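Local coordinates for aldehyde dehydrogenase (Listeria monocytogenes, PDB 3K9D), which probably oxidises aldehydes with NAD or NADP as electron acceptor, as a member of the aldehyde dehydrogenase family, at residues Glu227-Ile232 with His378-Glu383; Val257-Val262 with Phe349-Thr354. One frame throughout, in Å; residues are numbered along the deposited sequence.

Interaction 1: Glu227-Ile232 with His378-Glu383; sequences ERSANI and HSEDKE
E227 meets S379 through a buried carboxylate-hydroxyl bond, around which the polar part of this contact is built. S379 OG donates to E227 OE1 over 2.7 Å, coming from above the carboxylate plane, 46° out of it. The same oxygen takes a second hydroxyl, S229 OG at 2.6 Å from E227 OE1, on its syn lone pair, and a weak bond from S229 N. E227 CG lies anti to the backbone N (chi1 -173°) and the chain then bends at chi2, which brings the carboxylate over to the two serines.

Both hydroxyls that donate to E227 also accept from backbone. S229 OG receives E380 N at 2.6 Å, with an N-H...O angle of 154°. S379 OG takes D381 N at 3.0 Å, closing an ST turn. D381 in turn sits at the N-cap of helix 382-391, where its carboxylate accepts from I384 N and, weakly, from E383 N.

One backbone bond crosses between the loops that leave the C-terminal ends of strands 223-226 and 374-378, neighbours in the seven-stranded parallel alpha/beta sheet: E227 N reaches H378 O at 2.8 Å, continuing the strand pairing. E227 also opens a type I beta turn closed by A230 N on E227 O.

Van der Waals contact is small: A230 CB lies 3.4 Å from H378 O and 3.9 Å from H378 CB. The imidazole leads away from the loop, toward A235, H238 and I239 of helix 232-243.

Each serine thus relays between the carboxylate and a backbone N-H of the other loop or its own turn. With two hydroxyl donors and a weak N-H on OE1, the buried carboxylate would probably be stabilised in its charged form, although D381 OD2, 4.9 Å from E227 OE2, may partly oppose this.

Interaction 2: Val257-Val262 with Phe349-Thr354; sequences VVVERV and FYTAET
V257 and F349 begin a run of four parallel bridges that pairs neighbouring central strands of the open-twisted parallel alpha/beta sheet that in aldehyde dehydrogenases forms the catalytic domain. The short strand axes approach to 4.6 Å at 27°. Y350 N to V257 O, V259 N to Y350 O and A352 N to V259 O are the regular bonds of the ladder, and a weak one from R261 N to A352 O ends it.

On the face bearing V257, V259, F349 and T351, the phenyl ring leans over the neighbouring strand. F349 CG is anti to the backbone N (chi1 -168°), and V257 O lies over one ring face. V259 and F349 cross at about a right angle: V259 CG1 comes to 3.4 Å from F349 CZ, while V259 CG2 touches F349 CE2 and CZ at 3.7 Å. V257 instead meets the CD1 side of the ring, its CB 3.9 Å from F349 CD1. Helix 261-273 covers this face, with V267 against V259 and I268 against F349.

The other face carries V258, Y350, E260 and A352 beneath helix 355-368. V258 CG2 lies 4.2 Å from Y350 CB, whereas the phenol reaches onward to bond K331 O through its hydroxyl.

Past the strand ends, the R261 and E353 side chains run alongside each other in the same direction, their flat ends tilted by only 17°. T351 CG2 sits over one face of the guanidinium, off its centre. The salt bridge is side-on and bidentate: R261 NE binds E353 OE1 at 2.6 Å and R261 NH2 binds E353 OE2 at 2.9 Å, each on a syn lone pair.

How the interactions relate
Interactions 1 and 2 lie with centres 13 Å apart at the C-terminal ends of neighbouring strands in one parallel sheet, ordered 346-352, 256-260, 223-226, 374-378 across its middle. Along the chain, both segments of interaction 2 fall between the two segments of interaction 1: 227-232 comes first, then 257-262, 349-354 and 378-383. They touch directly, chiefly through a salt bridge of 3.0 Å from R228 NE to E260 OE2, with R228 CZ packed on V262 CG2. Together they join the C-terminal ends of four strands adjacent in the sheet, and the connections leading to helices 232-243, 261-273, 355-368 and 382-391.

Interaction 1: Glu227-Ile232 with His378-Glu383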
loop_
_atom_site.group_PDB
_atom_site.type_symbol
_atom_site.label_atom_id
_atom_site.label_comp_id
_atom_site.label_asym_id
_atom_site.label_seq_id
_atom_site.Cartn_x
_atom_site.Cartn_y
_atom_site.Cartn_z
ATOM N N GLU A 227 29.359 -13.660 -12.454
ATOM C CA GLU A 227 29.777 -13.124 -13.720
ATOM C C GLU A 227 31.296 -13.296 -13.812
ATOM O O GLU A 227 31.948 -13.487 -12.790
ATOM C CB GLU A 227 29.304 -11.667 -13.820
ATOM C CG GLU A 227 29.518 -11.003 -15.164
ATOM C CD GLU A 227 30.834 -10.260 -15.241
ATOM O OE1 GLU A 227 31.336 -9.831 -14.178
ATOM O OE2 GLU A 227 31.361 -10.113 -16.359
ATOM N N ARG A 228 31.853 -13.266 -15.026
ATOM C CA ARG A 228 33.253 -13.646 -15.238
ATOM C C ARG A 228 34.288 -12.756 -14.543
ATOM O O ARG A 228 35.391 -13.210 -14.236
ATOM C CB ARG A 228 33.562 -13.815 -16.729
ATOM C CG ARG A 228 33.586 -12.528 -17.545
ATOM C CD ARG A 228 33.960 -12.838 -18.999
ATOM N NE ARG A 228 32.877 -13.529 -19.694
ATOM C CZ ARG A 228 32.937 -13.990 -20.942
ATOM N NH1 ARG A 228 34.042 -13.865 -21.656
ATOM N NH2 ARG A 228 31.889 -14.601 -21.477
ATOM N N SER A 229 33.933 -11.504 -14.262
ATOM C CA SER A 229 34.842 -10.619 -13.535
ATOM C C SER A 229 34.928 -10.916 -12.028
ATOM O O SER A 229 35.766 -10.327 -11.356
ATOM C CB SER A 229 34.486 -9.139 -13.759
ATOM O OG SER A 229 33.369 -8.765 -12.979
ATOM N N ALA A 230 34.079 -11.820 -11.513
ATOM C CA ALA A 230 33.949 -12.021 -10.066
ATOM C C ALA A 230 35.135 -12.705 -9.413
ATOM O O ALA A 230 35.867 -13.430 -10.053
ATOM C CB ALA A 230 32.672 -12.785 -9.723
ATOM N N ASN A 231 35.286 -12.452 -8.120
ATOM C CA ASN A 231 36.181 -13.188 -7.248
ATOM C C ASN A 231 35.467 -14.505 -6.874
ATOM O O ASN A 231 34.561 -14.498 -6.050
ATOM C CB ASN A 231 36.432 -12.321 -6.015
ATOM C CG ASN A 231 37.434 -12.918 -5.060
ATOM O OD1 ASN A 231 37.283 -14.042 -4.596
ATOM N ND2 ASN A 231 38.453 -12.136 -4.724
ATOM N N ILE A 232 35.879 -15.608 -7.492
ATOM C CA ILE A 232 35.214 -16.913 -7.323
ATOM C C ILE A 232 35.267 -17.429 -5.878
ATOM O O ILE A 232 34.231 -17.777 -5.316
ATOM C CB ILE A 232 35.749 -18.026 -8.307
ATOM C CG1 ILE A 232 35.864 -17.517 -9.747
ATOM C CG2 ILE A 232 34.886 -19.286 -8.239
ATOM C CD1 ILE A 232 34.557 -17.140 -10.368
ATOM N N HIS A 378 27.430 -11.570 -8.617
ATOM C CA HIS A 378 28.811 -11.404 -8.216
ATOM C C HIS A 378 29.555 -10.964 -9.437
ATOM O O HIS A 378 29.575 -11.662 -10.453
ATOM C CB HIS A 378 29.384 -12.706 -7.637
ATOM C CG HIS A 378 28.623 -13.214 -6.453
ATOM N ND1 HIS A 378 28.968 -12.910 -5.153
ATOM C CD2 HIS A 378 27.527 -14.007 -6.374
ATOM C CE1 HIS A 378 28.118 -13.492 -4.328
ATOM N NE2 HIS A 378 27.223 -14.149 -5.046
ATOM N N SER A 379 30.147 -9.784 -9.335
ATOM C CA SER A 379 30.732 -9.122 -10.479
ATOM C C SER A 379 31.564 -7.967 -9.988
ATOM O O SER A 379 31.230 -7.351 -8.976
ATOM C CB SER A 379 29.638 -8.557 -11.399
ATOM O OG SER A 379 30.213 -8.028 -12.569
ATOM N N GLU A 380 32.637 -7.676 -10.717
ATOM C CA GLU A 380 33.378 -6.434 -10.518
ATOM C C GLU A 380 33.144 -5.456 -11.679
ATOM O O GLU A 380 33.858 -4.454 -11.841
ATOM C CB GLU A 380 34.872 -6.712 -10.316
ATOM C CG GLU A 380 35.182 -7.605 -9.095
ATOM C CD GLU A 380 34.845 -6.940 -7.770
ATOM O OE1 GLU A 380 34.971 -5.702 -7.675
ATOM O OE2 GLU A 380 34.453 -7.650 -6.819
ATOM N N ASP A 381 32.126 -5.744 -12.480
ATOM C CA ASP A 381 31.816 -4.917 -13.634
ATOM C C ASP A 381 30.583 -4.072 -13.349
ATOM O O ASP A 381 29.450 -4.558 -13.422
ATOM C CB ASP A 381 31.608 -5.789 -14.877
ATOM C CG ASP A 381 31.548 -4.979 -16.167
ATOM O OD1 ASP A 381 30.782 -3.999 -16.237
ATOM O OD2 ASP A 381 32.238 -5.337 -17.135
ATOM N N LYS A 382 30.821 -2.797 -13.065
ATOM C CA LYS A 382 29.764 -1.874 -12.668
ATOM C C LYS A 382 28.763 -1.578 -13.787
ATOM O O LYS A 382 27.617 -1.239 -13.513
ATOM C CB LYS A 382 30.338 -0.596 -12.038
ATOM C CG LYS A 382 30.881 0.469 -12.980
ATOM C CD LYS A 382 30.767 1.847 -12.300
ATOM C CE LYS A 382 31.980 2.745 -12.549
ATOM N NZ LYS A 382 31.986 3.390 -13.895
ATOM N N GLU A 383 29.188 -1.751 -15.035
ATOM C CA GLU A 383 28.299 -1.562 -16.176
ATOM C C GLU A 383 27.303 -2.702 -16.309
ATOM O O GLU A 383 26.122 -2.453 -16.543
ATOM C CB GLU A 383 29.094 -1.362 -17.463
ATOM C CG GLU A 383 30.045 -0.182 -17.363
ATOM C CD GLU A 383 30.354 0.454 -18.698
ATOM O OE1 GLU A 383 30.196 -0.218 -19.745
ATOM O OE2 GLU A 383 30.767 1.637 -18.691
#

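Interaction 2: Val257-Val262 with Phe349-Thr354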
loop_
_atom_site.group_PDB
_atom_site.type_symbol
_atom_site.label_atom_id
_atom_site.label_comp_id
_atom_site.label_asym_id
_atom_site.label_seq_id
_atom_site.Cartn_x
_atom_site.Cartn_y
_atom_site.Cartn_z
ATOM N N VAL A 257 22.581 -21.274 -9.322
ATOM C CA VAL A 257 23.811 -20.624 -9.721
ATOM C C VAL A 257 23.832 -20.556 -11.252
ATOM O O VAL A 257 23.592 -21.537 -11.932
ATOM C CB VAL A 257 25.096 -21.330 -9.163
ATOM C CG1 VAL A 257 26.349 -20.547 -9.558
ATOM C CG2 VAL A 257 25.041 -21.469 -7.638
ATOM N N VAL A 258 24.081 -19.370 -11.777
ATOM C CA VAL A 258 24.221 -19.165 -13.204
ATOM C C VAL A 258 25.676 -18.733 -13.426
ATOM O O VAL A 258 26.143 -17.834 -12.761
ATOM C CB VAL A 258 23.242 -18.062 -13.724
ATOM C CG1 VAL A 258 23.431 -17.828 -15.228
ATOM C CG2 VAL A 258 21.769 -18.453 -13.425
ATOM N N VAL A 259 26.385 -19.414 -14.329
ATOM C CA VAL A 259 27.779 -19.084 -14.662
ATOM C C VAL A 259 27.911 -18.950 -16.169
ATOM O O VAL A 259 27.125 -19.540 -16.914
ATOM C CB VAL A 259 28.805 -20.187 -14.171
ATOM C CG1 VAL A 259 28.572 -20.532 -12.725
ATOM C CG2 VAL A 259 28.707 -21.437 -15.010
ATOM N N GLU A 260 28.896 -18.173 -16.610
ATOM C CA GLU A 260 29.296 -18.152 -18.017
ATOM C C GLU A 260 30.171 -19.372 -18.300
ATOM O O GLU A 260 30.847 -19.876 -17.402
ATOM C CB GLU A 260 30.032 -16.846 -18.368
ATOM C CG GLU A 260 29.112 -15.630 -18.529
ATOM C CD GLU A 260 29.838 -14.314 -18.338
ATOM O OE1 GLU A 260 30.320 -14.049 -17.221
ATOM O OE2 GLU A 260 29.927 -13.530 -19.299
ATOM N N ARG A 261 30.150 -19.850 -19.543
ATOM C CA ARG A 261 30.882 -21.066 -19.939
ATOM C C ARG A 261 32.380 -20.989 -19.674
ATOM O O ARG A 261 32.981 -21.972 -19.223
ATOM C CB ARG A 261 30.650 -21.407 -21.421
ATOM C CG ARG A 261 31.285 -22.741 -21.853
ATOM C CD ARG A 261 30.793 -23.183 -23.220
ATOM N NE ARG A 261 29.337 -23.275 -23.257
ATOM C CZ ARG A 261 28.643 -24.385 -23.036
ATOM N NH1 ARG A 261 29.261 -25.525 -22.766
ATOM N NH2 ARG A 261 27.324 -24.351 -23.081
ATOM N N VAL A 262 32.975 -19.822 -19.943
ATOM C CA VAL A 262 34.413 -19.627 -19.751
ATOM C C VAL A 262 34.827 -19.785 -18.285
ATOM O O VAL A 262 35.979 -20.096 -17.991
ATOM C CB VAL A 262 34.929 -18.255 -20.317
ATOM C CG1 VAL A 262 34.850 -18.217 -21.838
ATOM C CG2 VAL A 262 34.186 -17.081 -19.701
ATOM N N PHE A 349 22.130 -25.417 -11.078
ATOM C CA PHE A 349 23.337 -24.844 -11.681
ATOM C C PHE A 349 23.170 -24.707 -13.205
ATOM O O PHE A 349 23.097 -25.708 -13.912
ATOM C CB PHE A 349 24.551 -25.719 -11.355
ATOM C CG PHE A 349 25.877 -25.080 -11.674
ATOM C CD1 PHE A 349 26.657 -24.529 -10.661
ATOM C CD2 PHE A 349 26.370 -25.062 -12.988
ATOM C CE1 PHE A 349 27.865 -23.947 -10.943
ATOM C CE2 PHE A 349 27.590 -24.470 -13.273
ATOM C CZ PHE A 349 28.341 -23.934 -12.254
ATOM N N TYR A 350 23.118 -23.469 -13.697
ATOM C CA TYR A 350 22.922 -23.201 -15.132
ATOM C C TYR A 350 24.185 -22.650 -15.779
ATOM O O TYR A 350 24.941 -21.896 -15.155
ATOM C CB TYR A 350 21.831 -22.159 -15.359
ATOM C CG TYR A 350 20.420 -22.527 -14.961
ATOM C CD1 TYR A 350 19.544 -23.111 -15.883
ATOM C CD2 TYR A 350 19.942 -22.242 -13.682
ATOM C CE1 TYR A 350 18.226 -23.410 -15.535
ATOM C CE2 TYR A 350 18.631 -22.571 -13.310
ATOM C CZ TYR A 350 17.778 -23.140 -14.244
ATOM O OH TYR A 350 16.483 -23.445 -13.894
ATOM N N THR A 351 24.374 -22.989 -17.048
ATOM C CA THR A 351 25.459 -22.443 -17.860
ATOM C C THR A 351 24.900 -21.641 -19.044
ATOM O O THR A 351 24.086 -22.135 -19.827
ATOM C CB THR A 351 26.405 -23.550 -18.354
ATOM O OG1 THR A 351 26.791 -24.378 -17.243
ATOM C CG2 THR A 351 27.660 -22.950 -19.011
ATOM N N ALA A 352 25.326 -20.386 -19.119
ATOM C CA ALA A 352 24.996 -19.450 -20.198
ATOM C C ALA A 352 26.296 -19.089 -20.916
ATOM O O ALA A 352 27.373 -19.380 -20.392
ATOM C CB ALA A 352 24.354 -18.211 -19.608
ATOM N N GLU A 353 26.216 -18.470 -22.098
ATOM C CA GLU A 353 27.429 -18.138 -22.850
ATOM C C GLU A 353 27.933 -16.740 -22.512
ATOM O O GLU A 353 29.135 -16.529 -22.380
ATOM C CB GLU A 353 27.256 -18.280 -24.375
ATOM C CG GLU A 353 26.629 -19.578 -24.888
ATOM C CD GLU A 353 27.204 -20.829 -24.255
ATOM O OE1 GLU A 353 28.444 -20.997 -24.271
ATOM O OE2 GLU A 353 26.402 -21.649 -23.750
ATOM N N THR A 354 27.000 -15.796 -22.369
ATOM C CA THR A 354 27.303 -14.377 -22.163
ATOM C C THR A 354 26.551 -13.843 -20.934
ATOM O O THR A 354 25.684 -14.521 -20.391
ATOM C CB THR A 354 26.876 -13.539 -23.403
ATOM O OG1 THR A 354 25.461 -13.692 -23.604
ATOM C CG2 THR A 354 27.622 -14.000 -24.679
HETATM O O HOH W 1 31.247 -17.922 -21.917
#